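Side-chain contacts in nucleoprotein (Schmallenberg virus, PDB 4JNG), which encapsidates the viral RNA genome, protecting it from nucleases and forming the helical nucleocapsid that serves as template for transcription and replication: residues B[177-180]-B[181-185]; B[90-93]-B[94-97]; B[101-104]-B[105-109]; B[126-130]-B[131-135]. One frame throughout, in Å; residues are numbered along the deposited sequence.

Interaction 1 (B[177-180]-B[181-185]). With nucleotides of chain A.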
loop_
_atom_site.group_PDB
_atom_site.type_symbol
_atom_site.label_atom_id
_atom_site.label_comp_id
_atom_site.label_asym_id
_atom_site.label_seq_id
_atom_site.Cartn_x
_atom_site.Cartn_y
_atom_site.Cartn_z
ATOM N N MET B 177 12.694 -17.158 7.472
ATOM C CA MET B 177 13.567 -18.267 7.850
ATOM C C MET B 177 14.626 -17.821 8.850
ATOM O O MET B 177 15.283 -18.645 9.484
ATOM C CB MET B 177 14.246 -18.877 6.623
ATOM C CG MET B 177 13.382 -19.841 5.832
ATOM S SD MET B 177 14.377 -21.060 4.957
ATOM C CE MET B 177 14.860 -22.151 6.295
ATOM N N LYS B 178 14.792 -16.513 8.986
ATOM C CA LYS B 178 15.721 -15.943 9.941
ATOM C C LYS B 178 15.609 -16.606 11.311
ATOM O O LYS B 178 16.618 -17.045 11.872
ATOM C CB LYS B 178 15.449 -14.449 10.065
ATOM C CG LYS B 178 16.393 -13.708 10.991
ATOM C CD LYS B 178 16.030 -12.235 11.055
ATOM C CE LYS B 178 14.784 -11.998 11.898
ATOM N NZ LYS B 178 14.218 -10.642 11.675
ATOM N N LYS B 179 14.384 -16.687 11.838
ATOM C CA LYS B 179 14.183 -17.195 13.190
ATOM C C LYS B 179 14.556 -18.660 13.327
ATOM O O LYS B 179 15.318 -19.034 14.226
ATOM C CB LYS B 179 12.731 -17.003 13.655
ATOM C CG LYS B 179 12.582 -17.235 15.152
ATOM C CD LYS B 179 11.171 -17.005 15.664
ATOM C CE LYS B 179 10.981 -17.625 17.047
ATOM N NZ LYS B 179 11.868 -17.062 18.100
ATOM N N VAL B 180 14.008 -19.489 12.448
ATOM C CA VAL B 180 14.181 -20.932 12.560
ATOM C C VAL B 180 15.651 -21.326 12.457
ATOM O O VAL B 180 16.116 -22.216 13.171
ATOM C CB VAL B 180 13.310 -21.710 11.536
ATOM C CG1 VAL B 180 13.764 -21.472 10.101
ATOM C CG2 VAL B 180 13.306 -23.197 11.863
ATOM N N LEU B 181 16.397 -20.624 11.610
ATOM C CA LEU B 181 17.791 -20.966 11.385
ATOM C C LEU B 181 18.678 -20.731 12.605
ATOM O O LEU B 181 19.776 -21.292 12.673
ATOM C CB LEU B 181 18.317 -20.257 10.136
ATOM C CG LEU B 181 17.596 -20.798 8.893
ATOM C CD1 LEU B 181 17.825 -19.908 7.684
ATOM C CD2 LEU B 181 18.013 -22.235 8.604
ATOM N N ARG B 182 18.208 -19.943 13.576
ATOM C CA ARG B 182 18.945 -19.804 14.838
ATOM C C ARG B 182 18.296 -20.472 16.053
ATOM O O ARG B 182 18.772 -20.310 17.176
ATOM C CB ARG B 182 19.303 -18.343 15.134
ATOM C CG ARG B 182 18.204 -17.310 15.019
ATOM C CD ARG B 182 18.777 -15.963 15.444
ATOM N NE ARG B 182 17.742 -14.940 15.609
ATOM C CZ ARG B 182 17.513 -13.929 14.774
ATOM N NH1 ARG B 182 18.247 -13.757 13.675
ATOM N NH2 ARG B 182 16.540 -13.070 15.049
ATOM N N GLN B 183 17.244 -21.256 15.828
ATOM C CA GLN B 183 16.699 -22.097 16.887
ATOM C C GLN B 183 17.628 -23.276 17.102
ATOM O O GLN B 183 18.369 -23.659 16.191
ATOM C CB GLN B 183 15.294 -22.585 16.525
ATOM C CG GLN B 183 14.296 -21.456 16.361
ATOM C CD GLN B 183 14.291 -20.525 17.559
ATOM O OE1 GLN B 183 14.077 -20.960 18.694
ATOM N NE2 GLN B 183 14.542 -19.243 17.320
ATOM N N ARG B 184 17.605 -23.840 18.306
ATOM C CA ARG B 184 18.396 -25.032 18.589
ATOM C C ARG B 184 17.544 -26.299 18.619
ATOM O O ARG B 184 16.311 -26.242 18.627
ATOM C CB ARG B 184 19.254 -24.889 19.854
ATOM C CG ARG B 184 18.617 -24.259 21.079
ATOM C CD ARG B 184 19.706 -23.845 22.064
ATOM N NE ARG B 184 20.520 -22.749 21.538
ATOM C CZ ARG B 184 21.510 -22.147 22.196
ATOM N NH1 ARG B 184 21.830 -22.516 23.433
ATOM N NH2 ARG B 184 22.184 -21.161 21.612
ATOM N N TYR B 185 18.228 -27.438 18.603
ATOM C CA TYR B 185 17.589 -28.740 18.541
ATOM C C TYR B 185 17.933 -29.519 19.801
ATOM O O TYR B 185 19.063 -29.973 19.964
ATOM C CB TYR B 185 18.058 -29.488 17.290
ATOM C CG TYR B 185 17.524 -30.895 17.167
ATOM C CD1 TYR B 185 16.241 -31.136 16.684
ATOM C CD2 TYR B 185 18.302 -31.989 17.533
ATOM C CE1 TYR B 185 15.747 -32.425 16.572
ATOM C CE2 TYR B 185 17.816 -33.282 17.424
ATOM C CZ TYR B 185 16.538 -33.494 16.944
ATOM O OH TYR B 185 16.060 -34.777 16.836
ATOM P P U A 22 21.122 -16.218 20.452
ATOM O OP1 U A 22 21.803 -16.315 21.764
ATOM O OP2 U A 22 21.907 -16.331 19.195
ATOM O "O5'" U A 22 19.955 -17.302 20.435
ATOM C "C5'" U A 22 19.323 -17.684 19.206
ATOM C "C4'" U A 22 18.012 -18.374 19.495
ATOM O "O4'" U A 22 18.234 -19.485 20.393
ATOM C "C3'" U A 22 16.936 -17.504 20.142
ATOM O "O3'" U A 22 15.820 -17.498 19.273
ATOM C "C2'" U A 22 16.655 -18.169 21.491
ATOM O "O2'" U A 22 15.293 -18.159 21.882
ATOM C "C1'" U A 22 17.131 -19.600 21.252
ATOM N N1 U A 22 17.569 -20.280 22.477
ATOM C C2 U A 22 17.002 -21.505 22.779
ATOM O O2 U A 22 16.172 -22.046 22.070
ATOM N N3 U A 22 17.457 -22.078 23.939
ATOM C C4 U A 22 18.391 -21.566 24.814
ATOM O O4 U A 22 18.691 -22.206 25.822
ATOM C C5 U A 22 18.930 -20.297 24.432
ATOM C C6 U A 22 18.511 -19.711 23.305
ATOM P P U A 23 15.379 -16.153 18.578
ATOM O OP1 U A 23 14.442 -16.478 17.487
ATOM O OP2 U A 23 16.598 -15.367 18.273
ATOM O "O5'" U A 23 14.543 -15.465 19.735
ATOM C "C5'" U A 23 14.591 -14.065 19.815
ATOM C "C4'" U A 23 13.803 -13.553 20.984
ATOM O "O4'" U A 23 14.622 -12.528 21.607
ATOM C "C3'" U A 23 12.484 -12.881 20.602
ATOM O "O3'" U A 23 11.323 -13.657 20.931
ATOM C "C2'" U A 23 12.541 -11.546 21.342
ATOM O "O2'" U A 23 12.054 -11.591 22.663
ATOM C "C1'" U A 23 14.042 -11.269 21.365
ATOM N N1 U A 23 14.559 -10.725 20.097
ATOM C C2 U A 23 14.198 -9.429 19.786
ATOM O O2 U A 23 13.503 -8.743 20.514
ATOM N N3 U A 23 14.695 -8.961 18.594
ATOM C C4 U A 23 15.497 -9.638 17.701
ATOM O O4 U A 23 15.860 -9.078 16.665
ATOM C C5 U A 23 15.824 -10.974 18.091
ATOM C C6 U A 23 15.359 -11.458 19.248
ATOM P P U A 24 10.178 -13.921 19.835
ATOM O OP1 U A 24 9.044 -14.649 20.505
ATOM O OP2 U A 24 10.808 -14.511 18.632
ATOM O "O5'" U A 24 9.679 -12.465 19.440
ATOM C "C5'" U A 24 9.204 -11.531 20.418
ATOM C "C4'" U A 24 9.010 -10.178 19.780
ATOM O "O4'" U A 24 10.306 -9.566 19.518
ATOM C "C3'" U A 24 8.320 -10.177 18.425
ATOM O "O3'" U A 24 6.911 -10.245 18.545
ATOM C "C2'" U A 24 8.795 -8.851 17.843
ATOM O "O2'" U A 24 8.146 -7.702 18.353
ATOM C "C1'" U A 24 10.249 -8.833 18.306
ATOM N N1 U A 24 11.191 -9.430 17.348
ATOM C C2 U A 24 11.584 -8.654 16.274
ATOM O O2 U A 24 11.171 -7.522 16.092
ATOM N N3 U A 24 12.470 -9.259 15.417
ATOM C C4 U A 24 12.996 -10.529 15.522
ATOM O O4 U A 24 13.787 -10.931 14.668
ATOM C C5 U A 24 12.538 -11.270 16.658
ATOM C C6 U A 24 11.670 -10.710 17.510
#
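Gln183 swings its amide back against Lys179 at the end of the short helix 177-181, through a bend at chi2 (-52°). NE2 of Gln183 donates to O of Lys179 at 3.2 Å, in the amide plane, and to O3' of U22 of chain A (2.9 Å); N of Arg182 reaches the same Lys179 oxygen from the opposite face of the carbonyl. The tight side is apolar: CD1 of Leu181 packs 3.9 Å from CB of Met177, and Met177 and Val180 press on helix 158-168. The other side carries cationic chains to the RNA. Lys178 and Arg182 run side by side, CG of Lys178 lying 3.3 Å from NH1 of Arg182; NZ of Lys178 bonds to O4 of another uracil and weakly to O4 of U24. NE of Arg182 donates to OP2 of U23 at 2.9 Å. NZ of Lys179 bridges two phosphates, 2.7 Å from OP1 of U23 and 2.8 Å from OP2 of U24. Phosphates held by Lys179 and Arg182, and uracil O4 by Lys178, are consistent with gripping RNA by backbone charge and base edge.

Interaction 2 (B[90-93]-B[94-97]). With nucleotides of chain A.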
loop_
_atom_site.group_PDB
_atom_site.type_symbol
_atom_site.label_atom_id
_atom_site.label_comp_id
_atom_site.label_asym_id
_atom_site.label_seq_id
_atom_site.Cartn_x
_atom_site.Cartn_y
_atom_site.Cartn_z
ATOM N N ALA B 90 6.636 -14.343 29.185
ATOM C CA ALA B 90 5.420 -13.767 28.630
ATOM C C ALA B 90 5.085 -14.455 27.323
ATOM O O ALA B 90 5.969 -15.014 26.653
ATOM C CB ALA B 90 5.578 -12.272 28.415
ATOM N N ILE B 91 3.807 -14.394 26.956
ATOM C CA ILE B 91 3.335 -14.961 25.705
ATOM C C ILE B 91 2.856 -13.854 24.782
ATOM O O ILE B 91 2.111 -12.962 25.167
ATOM C CB ILE B 91 2.215 -16.039 25.863
ATOM C CG1 ILE B 91 1.122 -15.600 26.847
ATOM C CG2 ILE B 91 2.810 -17.356 26.326
ATOM C CD1 ILE B 91 -0.057 -16.555 26.919
ATOM N N THR B 92 3.358 -13.912 23.560
ATOM C CA THR B 92 2.778 -13.213 22.440
ATOM C C THR B 92 1.858 -14.212 21.779
ATOM O O THR B 92 1.831 -15.380 22.154
ATOM C CB THR B 92 3.874 -12.804 21.441
ATOM O OG1 THR B 92 4.598 -13.971 21.040
ATOM C CG2 THR B 92 4.828 -11.826 22.089
ATOM N N LEU B 93 1.119 -13.752 20.786
ATOM C CA LEU B 93 0.279 -14.608 19.983
ATOM C C LEU B 93 1.102 -15.714 19.341
ATOM O O LEU B 93 0.686 -16.891 19.306
ATOM C CB LEU B 93 -0.435 -13.781 18.915
ATOM C CG LEU B 93 -1.892 -14.121 18.584
ATOM C CD1 LEU B 93 -2.686 -14.547 19.810
ATOM C CD2 LEU B 93 -2.541 -12.909 17.931
ATOM N N HIS B 94 2.286 -15.333 18.862
ATOM C CA HIS B 94 3.179 -16.255 18.214
ATOM C C HIS B 94 3.685 -17.320 19.179
ATOM O O HIS B 94 3.690 -18.501 18.846
ATOM C CB HIS B 94 4.377 -15.513 17.604
ATOM C CG HIS B 94 5.154 -16.341 16.638
ATOM N ND1 HIS B 94 6.334 -16.963 16.975
ATOM C CD2 HIS B 94 4.908 -16.670 15.349
ATOM C CE1 HIS B 94 6.793 -17.625 15.933
ATOM N NE2 HIS B 94 5.944 -17.469 14.935
ATOM N N ARG B 95 4.113 -16.902 20.364
ATOM C CA ARG B 95 4.642 -17.843 21.346
ATOM C C ARG B 95 3.548 -18.815 21.807
ATOM O O ARG B 95 3.771 -20.018 21.894
ATOM C CB ARG B 95 5.236 -17.099 22.539
ATOM C CG ARG B 95 6.556 -16.379 22.228
ATOM C CD ARG B 95 7.149 -15.794 23.501
ATOM N NE ARG B 95 8.361 -15.029 23.255
ATOM C CZ ARG B 95 9.065 -14.378 24.180
ATOM N NH1 ARG B 95 8.691 -14.371 25.456
ATOM N NH2 ARG B 95 10.167 -13.725 23.813
ATOM N N MET B 96 2.372 -18.255 22.066
ATOM C CA MET B 96 1.203 -18.986 22.551
ATOM C C MET B 96 0.835 -20.114 21.589
ATOM O O MET B 96 0.593 -21.247 22.000
ATOM C CB MET B 96 0.056 -17.987 22.673
ATOM C CG MET B 96 -1.217 -18.532 23.258
ATOM S SD MET B 96 -2.400 -17.196 23.431
ATOM C CE MET B 96 -3.795 -18.220 23.899
ATOM N N SER B 97 0.834 -19.790 20.297
ATOM C CA SER B 97 0.593 -20.754 19.236
ATOM C C SER B 97 1.572 -21.926 19.262
ATOM O O SER B 97 1.173 -23.076 19.091
ATOM C CB SER B 97 0.666 -20.053 17.885
ATOM O OG SER B 97 0.489 -20.964 16.822
ATOM P P U A 24 10.178 -13.921 19.835
ATOM O OP1 U A 24 9.044 -14.649 20.505
ATOM O OP2 U A 24 10.808 -14.511 18.632
ATOM O "O5'" U A 24 9.679 -12.465 19.440
ATOM C "C5'" U A 24 9.204 -11.531 20.418
ATOM C "C4'" U A 24 9.010 -10.178 19.780
ATOM O "O4'" U A 24 10.306 -9.566 19.518
ATOM C "C3'" U A 24 8.320 -10.177 18.425
ATOM O "O3'" U A 24 6.911 -10.245 18.545
ATOM C "C2'" U A 24 8.795 -8.851 17.843
ATOM O "O2'" U A 24 8.146 -7.702 18.353
ATOM C "C1'" U A 24 10.249 -8.833 18.306
ATOM N N1 U A 24 11.191 -9.430 17.348
ATOM C C2 U A 24 11.584 -8.654 16.274
ATOM O O2 U A 24 11.171 -7.522 16.092
ATOM N N3 U A 24 12.470 -9.259 15.417
ATOM C C4 U A 24 12.996 -10.529 15.522
ATOM O O4 U A 24 13.787 -10.931 14.668
ATOM C C5 U A 24 12.538 -11.270 16.658
ATOM C C6 U A 24 11.670 -10.710 17.510
#
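Thr92 and Arg95 meet where the loop after strand 69-74 turns into helix 93-110. OG1 of Thr92 sits between its own backbone N and carbonyl carbon (chi1 56°), which presents the oxygen to the first turn, where it accepts from N of Arg95 at 3.0 Å with an N-H...O angle of 163°. CG of Arg95 passes only 3.3 Å from the same OG1. From there the arginine runs straight: CG is anti to the carbonyl carbon (chi1 -72°), and the chain stays extended to NE, carrying the guanidinium back along the loop. Its edge is used twice. NH1 donates to O of Ala90 at 3.0 Å, that oxygen lying near the guanidinium plane, and NE donates to OP1 of U24 of chain A at 2.9 Å, almost straight. NH1 also bonds to O of Pro87, NH2 to a further phosphate, and Phe18 makes a cation-pi contact; together these partners fix the rotation of the group. Met96 takes the other direction. Its extended side chain leads into the interior, where SD lies 4.3 Å from CD1 of Ile91 and Phe43 and Phe71 also pack on it. Backbone bonds from N of Met96 to O of Thr92 and from N of Ser97 to O of Leu93 are the first i to i+4 bonds of the helix. The arrangement is a threonine N-cap whose first turn supplies an experimentally established RNA-binding arginine.

Interaction 3 (B[101-104]-B[105-109])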
loop_
_atom_site.group_PDB
_atom_site.type_symbol
_atom_site.label_atom_id
_atom_site.label_comp_id
_atom_site.label_asym_id
_atom_site.label_seq_id
_atom_site.Cartn_x
_atom_site.Cartn_y
_atom_site.Cartn_z
ATOM N N ALA B 101 0.544 -25.800 20.365
ATOM C CA ALA B 101 0.902 -26.891 19.450
ATOM C C ALA B 101 1.741 -27.954 20.160
ATOM O O ALA B 101 1.490 -29.149 20.016
ATOM C CB ALA B 101 1.649 -26.355 18.238
ATOM N N ARG B 102 2.725 -27.504 20.926
ATOM C CA ARG B 102 3.580 -28.383 21.697
ATOM C C ARG B 102 2.786 -29.132 22.773
ATOM O O ARG B 102 3.049 -30.301 23.037
ATOM C CB ARG B 102 4.713 -27.575 22.330
ATOM C CG ARG B 102 5.519 -28.290 23.398
ATOM C CD ARG B 102 6.423 -29.361 22.834
ATOM N NE ARG B 102 7.788 -29.102 23.274
ATOM C CZ ARG B 102 8.299 -29.459 24.450
ATOM N NH1 ARG B 102 7.588 -30.135 25.351
ATOM N NH2 ARG B 102 9.543 -29.136 24.724
ATOM N N TRP B 103 1.835 -28.448 23.401
ATOM C CA TRP B 103 0.979 -29.079 24.400
ATOM C C TRP B 103 0.154 -30.203 23.767
ATOM O O TRP B 103 0.075 -31.291 24.324
ATOM C CB TRP B 103 0.082 -28.051 25.086
ATOM C CG TRP B 103 -0.935 -28.665 25.992
ATOM C CD1 TRP B 103 -0.725 -29.156 27.243
ATOM C CD2 TRP B 103 -2.317 -28.869 25.707
ATOM N NE1 TRP B 103 -1.896 -29.651 27.766
ATOM C CE2 TRP B 103 -2.891 -29.494 26.839
ATOM C CE3 TRP B 103 -3.130 -28.593 24.604
ATOM C CZ2 TRP B 103 -4.241 -29.838 26.901
ATOM C CZ3 TRP B 103 -4.470 -28.932 24.664
ATOM C CH2 TRP B 103 -5.013 -29.557 25.805
ATOM N N ILE B 104 -0.420 -29.939 22.593
ATOM C CA ILE B 104 -1.220 -30.939 21.888
ATOM C C ILE B 104 -0.368 -32.163 21.580
ATOM O O ILE B 104 -0.792 -33.302 21.821
ATOM C CB ILE B 104 -1.829 -30.396 20.574
ATOM C CG1 ILE B 104 -2.857 -29.297 20.862
ATOM C CG2 ILE B 104 -2.519 -31.513 19.792
ATOM C CD1 ILE B 104 -3.171 -28.430 19.659
ATOM N N ALA B 105 0.830 -31.921 21.049
ATOM C CA ALA B 105 1.743 -32.991 20.691
ATOM C C ALA B 105 2.173 -33.797 21.916
ATOM O O ALA B 105 2.221 -35.034 21.858
ATOM C CB ALA B 105 2.954 -32.437 19.954
ATOM N N ASP B 106 2.456 -33.113 23.025
ATOM C CA ASP B 106 2.778 -33.800 24.281
ATOM C C ASP B 106 1.620 -34.664 24.791
ATOM O O ASP B 106 1.842 -35.728 25.370
ATOM C CB ASP B 106 3.209 -32.805 25.369
ATOM C CG ASP B 106 4.595 -32.232 25.116
ATOM O OD1 ASP B 106 5.354 -32.855 24.355
ATOM O OD2 ASP B 106 4.925 -31.155 25.668
ATOM N N THR B 107 0.394 -34.204 24.579
ATOM C CA THR B 107 -0.789 -34.971 24.950
ATOM C C THR B 107 -1.053 -36.120 23.967
ATOM O O THR B 107 -1.584 -37.150 24.358
ATOM C CB THR B 107 -2.033 -34.065 25.027
ATOM O OG1 THR B 107 -1.726 -32.890 25.789
ATOM C CG2 THR B 107 -3.181 -34.801 25.688
ATOM N N CYS B 108 -0.675 -35.940 22.702
ATOM C CA CYS B 108 -0.964 -36.918 21.645
ATOM C C CYS B 108 0.070 -38.029 21.575
ATOM O O CYS B 108 -0.250 -39.162 21.202
ATOM C CB CYS B 108 -1.055 -36.229 20.282
ATOM S SG CYS B 108 -2.592 -35.317 20.043
ATOM N N LYS B 109 1.309 -37.689 21.914
ATOM C CA LYS B 109 2.400 -38.646 21.958
ATOM C C LYS B 109 2.112 -39.774 22.949
ATOM O O LYS B 109 2.509 -40.911 22.726
ATOM C CB LYS B 109 3.698 -37.941 22.361
ATOM C CG LYS B 109 4.945 -38.797 22.224
ATOM C CD LYS B 109 6.167 -38.098 22.791
ATOM C CE LYS B 109 7.386 -39.004 22.742
ATOM N NZ LYS B 109 8.658 -38.229 22.784
#
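Successive i to i+4 backbone bonds, such as N of Ala105 to O of Ala101 at 3.0 Å and N of Asp106 to O of Arg102 at 2.9 Å, establish this as continuous alpha-helix within helix 93-110. Its polar side carries an i to i+4 salt bridge. NH1 of Arg102 donates to OD2 of Asp106 at 2.9 Å, through the syn lone pair of the carboxylate and within 2° of the guanidinium plane, although the two planar groups are turned 76° apart. Bends at chi2 (72°) and chi3 of Arg102 fold the chain along the helix to reach it. The arginine has a second carboxylate partner, Glu21, through NH2, and Tyr24 adds a cation-pi contact, so the guanidinium ties this helix to helix 20-31. On the apolar side, CG2 of Ile104 packs 3.8 Å from SG of Cys108; Ile104 continues onto Ala40 and Phe44, and Cys108 onto Leu115 and Ala118, joining the helix to its neighbours 37-45 and 112-121. OG1 of Thr107 lies over one face of the indole of Trp103, offset toward the rim, 3.7 Å from CE2. That hydroxyl donates to O of Trp103 at 2.8 Å, from the face of the carbonyl opposite to N of Thr107.

Interaction 4 (B[126-130]-B[131-135]). With nucleotides of chain A.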
loop_
_atom_site.group_PDB
_atom_site.type_symbol
_atom_site.label_atom_id
_atom_site.label_comp_id
_atom_site.label_asym_id
_atom_site.label_seq_id
_atom_site.Cartn_x
_atom_site.Cartn_y
_atom_site.Cartn_z
ATOM N N LEU B 126 -3.379 -24.133 7.555
ATOM C CA LEU B 126 -1.998 -23.759 7.231
ATOM C C LEU B 126 -1.338 -25.043 6.760
ATOM O O LEU B 126 -0.613 -25.063 5.764
ATOM C CB LEU B 126 -1.246 -23.193 8.448
ATOM C CG LEU B 126 -1.174 -21.674 8.574
ATOM C CD1 LEU B 126 -1.216 -21.214 10.024
ATOM C CD2 LEU B 126 0.080 -21.157 7.891
ATOM N N ALA B 127 -1.590 -26.106 7.519
ATOM C CA ALA B 127 -1.246 -27.458 7.129
ATOM C C ALA B 127 -2.145 -27.914 5.995
ATOM O O ALA B 127 -1.666 -28.479 5.013
ATOM C CB ALA B 127 -1.396 -28.404 8.320
ATOM N N GLU B 128 -3.446 -27.665 6.145
ATOM C CA GLU B 128 -4.451 -28.173 5.214
ATOM C C GLU B 128 -4.212 -27.710 3.794
ATOM O O GLU B 128 -4.156 -28.523 2.866
ATOM C CB GLU B 128 -5.864 -27.742 5.643
ATOM C CG GLU B 128 -6.375 -28.378 6.926
ATOM C CD GLU B 128 -6.450 -29.891 6.848
ATOM O OE1 GLU B 128 -5.577 -30.506 6.200
ATOM O OE2 GLU B 128 -7.380 -30.473 7.444
ATOM N N VAL B 129 -4.040 -26.404 3.629
ATOM C CA VAL B 129 -3.957 -25.819 2.295
ATOM C C VAL B 129 -2.724 -26.330 1.534
ATOM O O VAL B 129 -2.643 -26.191 0.312
ATOM C CB VAL B 129 -4.043 -24.272 2.337
ATOM C CG1 VAL B 129 -5.367 -23.839 2.960
ATOM C CG2 VAL B 129 -2.870 -23.656 3.091
ATOM N N LYS B 130 -1.794 -26.953 2.258
ATOM C CA LYS B 130 -0.678 -27.684 1.655
ATOM C C LYS B 130 -0.932 -29.197 1.517
ATOM O O LYS B 130 -0.009 -29.956 1.212
ATOM C CB LYS B 130 0.596 -27.439 2.474
ATOM C CG LYS B 130 1.195 -26.052 2.283
ATOM C CD LYS B 130 1.820 -25.906 0.904
ATOM C CE LYS B 130 2.792 -24.734 0.836
ATOM N NZ LYS B 130 3.925 -25.024 -0.089
ATOM N N GLY B 131 -2.176 -29.625 1.727
ATOM C CA GLY B 131 -2.557 -31.038 1.648
ATOM C C GLY B 131 -2.088 -31.936 2.788
ATOM O O GLY B 131 -1.765 -33.102 2.554
ATOM N N CYS B 132 -2.077 -31.430 4.025
ATOM C CA CYS B 132 -1.480 -32.192 5.138
ATOM C C CYS B 132 -2.438 -33.197 5.811
ATOM O O CYS B 132 -2.313 -34.396 5.588
ATOM C CB CYS B 132 -0.822 -31.262 6.164
ATOM S SG CYS B 132 0.388 -32.076 7.241
ATOM N N THR B 133 -3.387 -32.718 6.611
ATOM C CA THR B 133 -4.267 -33.577 7.444
ATOM C C THR B 133 -3.557 -34.358 8.558
ATOM O O THR B 133 -2.363 -34.657 8.486
ATOM C CB THR B 133 -5.130 -34.583 6.630
ATOM O OG1 THR B 133 -4.298 -35.570 6.003
ATOM C CG2 THR B 133 -5.972 -33.868 5.586
ATOM N N TRP B 134 -4.332 -34.706 9.583
ATOM C CA TRP B 134 -3.839 -35.497 10.715
ATOM C C TRP B 134 -3.303 -36.851 10.267
ATOM O O TRP B 134 -2.536 -37.487 10.990
ATOM C CB TRP B 134 -4.954 -35.712 11.740
ATOM C CG TRP B 134 -5.248 -34.524 12.617
ATOM C CD1 TRP B 134 -6.176 -33.549 12.399
ATOM C CD2 TRP B 134 -4.629 -34.212 13.871
ATOM N NE1 TRP B 134 -6.171 -32.642 13.435
ATOM C CE2 TRP B 134 -5.231 -33.028 14.353
ATOM C CE3 TRP B 134 -3.625 -34.817 14.635
ATOM C CZ2 TRP B 134 -4.857 -32.435 15.565
ATOM C CZ3 TRP B 134 -3.255 -34.229 15.840
ATOM C CH2 TRP B 134 -3.869 -33.050 16.291
ATOM N N ALA B 135 -3.722 -37.280 9.076
ATOM C CA ALA B 135 -3.260 -38.520 8.456
ATOM C C ALA B 135 -1.749 -38.604 8.336
ATOM O O ALA B 135 -1.172 -39.678 8.497
ATOM C CB ALA B 135 -3.894 -38.680 7.082
ATOM P P U A 29 -3.667 -17.767 3.154
ATOM O OP1 U A 29 -4.622 -18.148 2.082
ATOM O OP2 U A 29 -3.609 -16.357 3.617
ATOM O "O5'" U A 29 -3.909 -18.683 4.433
ATOM C "C5'" U A 29 -4.261 -20.072 4.303
ATOM C "C4'" U A 29 -5.141 -20.482 5.458
ATOM O "O4'" U A 29 -4.413 -20.278 6.704
ATOM C "C3'" U A 29 -6.445 -19.700 5.596
ATOM O "O3'" U A 29 -7.508 -20.557 6.009
ATOM C "C2'" U A 29 -6.105 -18.674 6.671
ATOM O "O2'" U A 29 -7.203 -18.125 7.368
ATOM C "C1'" U A 29 -5.200 -19.500 7.581
ATOM N N1 U A 29 -4.310 -18.713 8.449
ATOM C C2 U A 29 -4.113 -19.155 9.745
ATOM O O2 U A 29 -4.623 -20.171 10.184
ATOM N N3 U A 29 -3.290 -18.362 10.506
ATOM C C4 U A 29 -2.659 -17.200 10.119
ATOM O O4 U A 29 -1.949 -16.597 10.925
ATOM C C5 U A 29 -2.917 -16.804 8.769
ATOM C C6 U A 29 -3.713 -17.555 7.998
ATOM P P U A 28 -0.479 -13.485 3.623
ATOM O OP1 U A 28 -1.232 -13.156 2.387
ATOM O OP2 U A 28 -1.003 -13.034 4.935
ATOM O "O5'" U A 28 -0.274 -15.066 3.650
ATOM C "C5'" U A 28 -0.119 -15.809 2.427
ATOM C "C4'" U A 28 0.032 -17.284 2.713
ATOM O "O4'" U A 28 1.222 -17.517 3.503
ATOM C "C3'" U A 28 -1.089 -17.909 3.528
ATOM O "O3'" U A 28 -2.202 -18.205 2.695
ATOM C "C2'" U A 28 -0.415 -19.137 4.134
ATOM O "O2'" U A 28 -0.466 -20.292 3.322
ATOM C "C1'" U A 28 1.020 -18.640 4.345
ATOM N N1 U A 28 1.294 -18.233 5.730
ATOM C C2 U A 28 2.065 -19.072 6.510
ATOM O O2 U A 28 2.523 -20.125 6.098
ATOM N N3 U A 28 2.284 -18.631 7.791
ATOM C C4 U A 28 1.820 -17.465 8.362
ATOM O O4 U A 28 2.104 -17.208 9.532
ATOM C C5 U A 28 1.028 -16.650 7.493
ATOM C C6 U A 28 0.794 -17.055 6.239
#
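Glu128 and Thr133 cross at about a right angle over the turn that joins 126-130 to 131-135. The glutamate chain bends at chi2 (-60°) and brings its carboxylate round to the backbone of Thr133, where OE1 accepts a weak bond from N of Thr133 at 3.1 Å, with an N-H...O angle of 126°. CG2 of Thr133 lies 3.4 Å from the same oxygen, so the methyl flanks the polar contact. On the inner side, Ala127 and Cys132 face each other by their CB atoms, 3.6 Å apart, and Phe144 covers both. Backbone links these pairings: N of Cys132 bonds weakly to O of Ala127, and N of Gly131 donates to O of Glu128 at an implausibly short 2.5 Å, so its exact geometry is doubtful. Gly131 turns the chain with a positive phi of 73°. Lys130 leads away to a salt bridge with Asp170. Leu126 takes no part in the turn but reaches the RNA: its CD1 lies 3.6 Å from N3 of U29 of chain A, while CD2 approaches the base of U28. Two weak bonds, one short backbone bond and a small apolar contact thus shape the turn, while Leu126 offers the bases an apolar surface rather than charge.

Along the chain the order is interaction 2, 3, 4, 1. Interactions 2 and 3 share helix 93-110, one at its N-terminal start and the other further along, their centres about 16 Å apart. Interaction 4, between helices 112-121 and 138-142, touches interaction 3 where CG2 of Ile104 packs 4.1 Å from CH2 of Trp134. Interaction 1 ends helix 177-181; its centre lies about 17 Å from that of interaction 2, with nearest atoms about 4 Å apart, and both hold U24. Interaction 4 meets U28 and U29, about 23 Å from interaction 1 between centres. Residues distant in sequence thus line one RNA path, whereas the nearest atom of interaction 3 is about 10 Å from the nucleic acid.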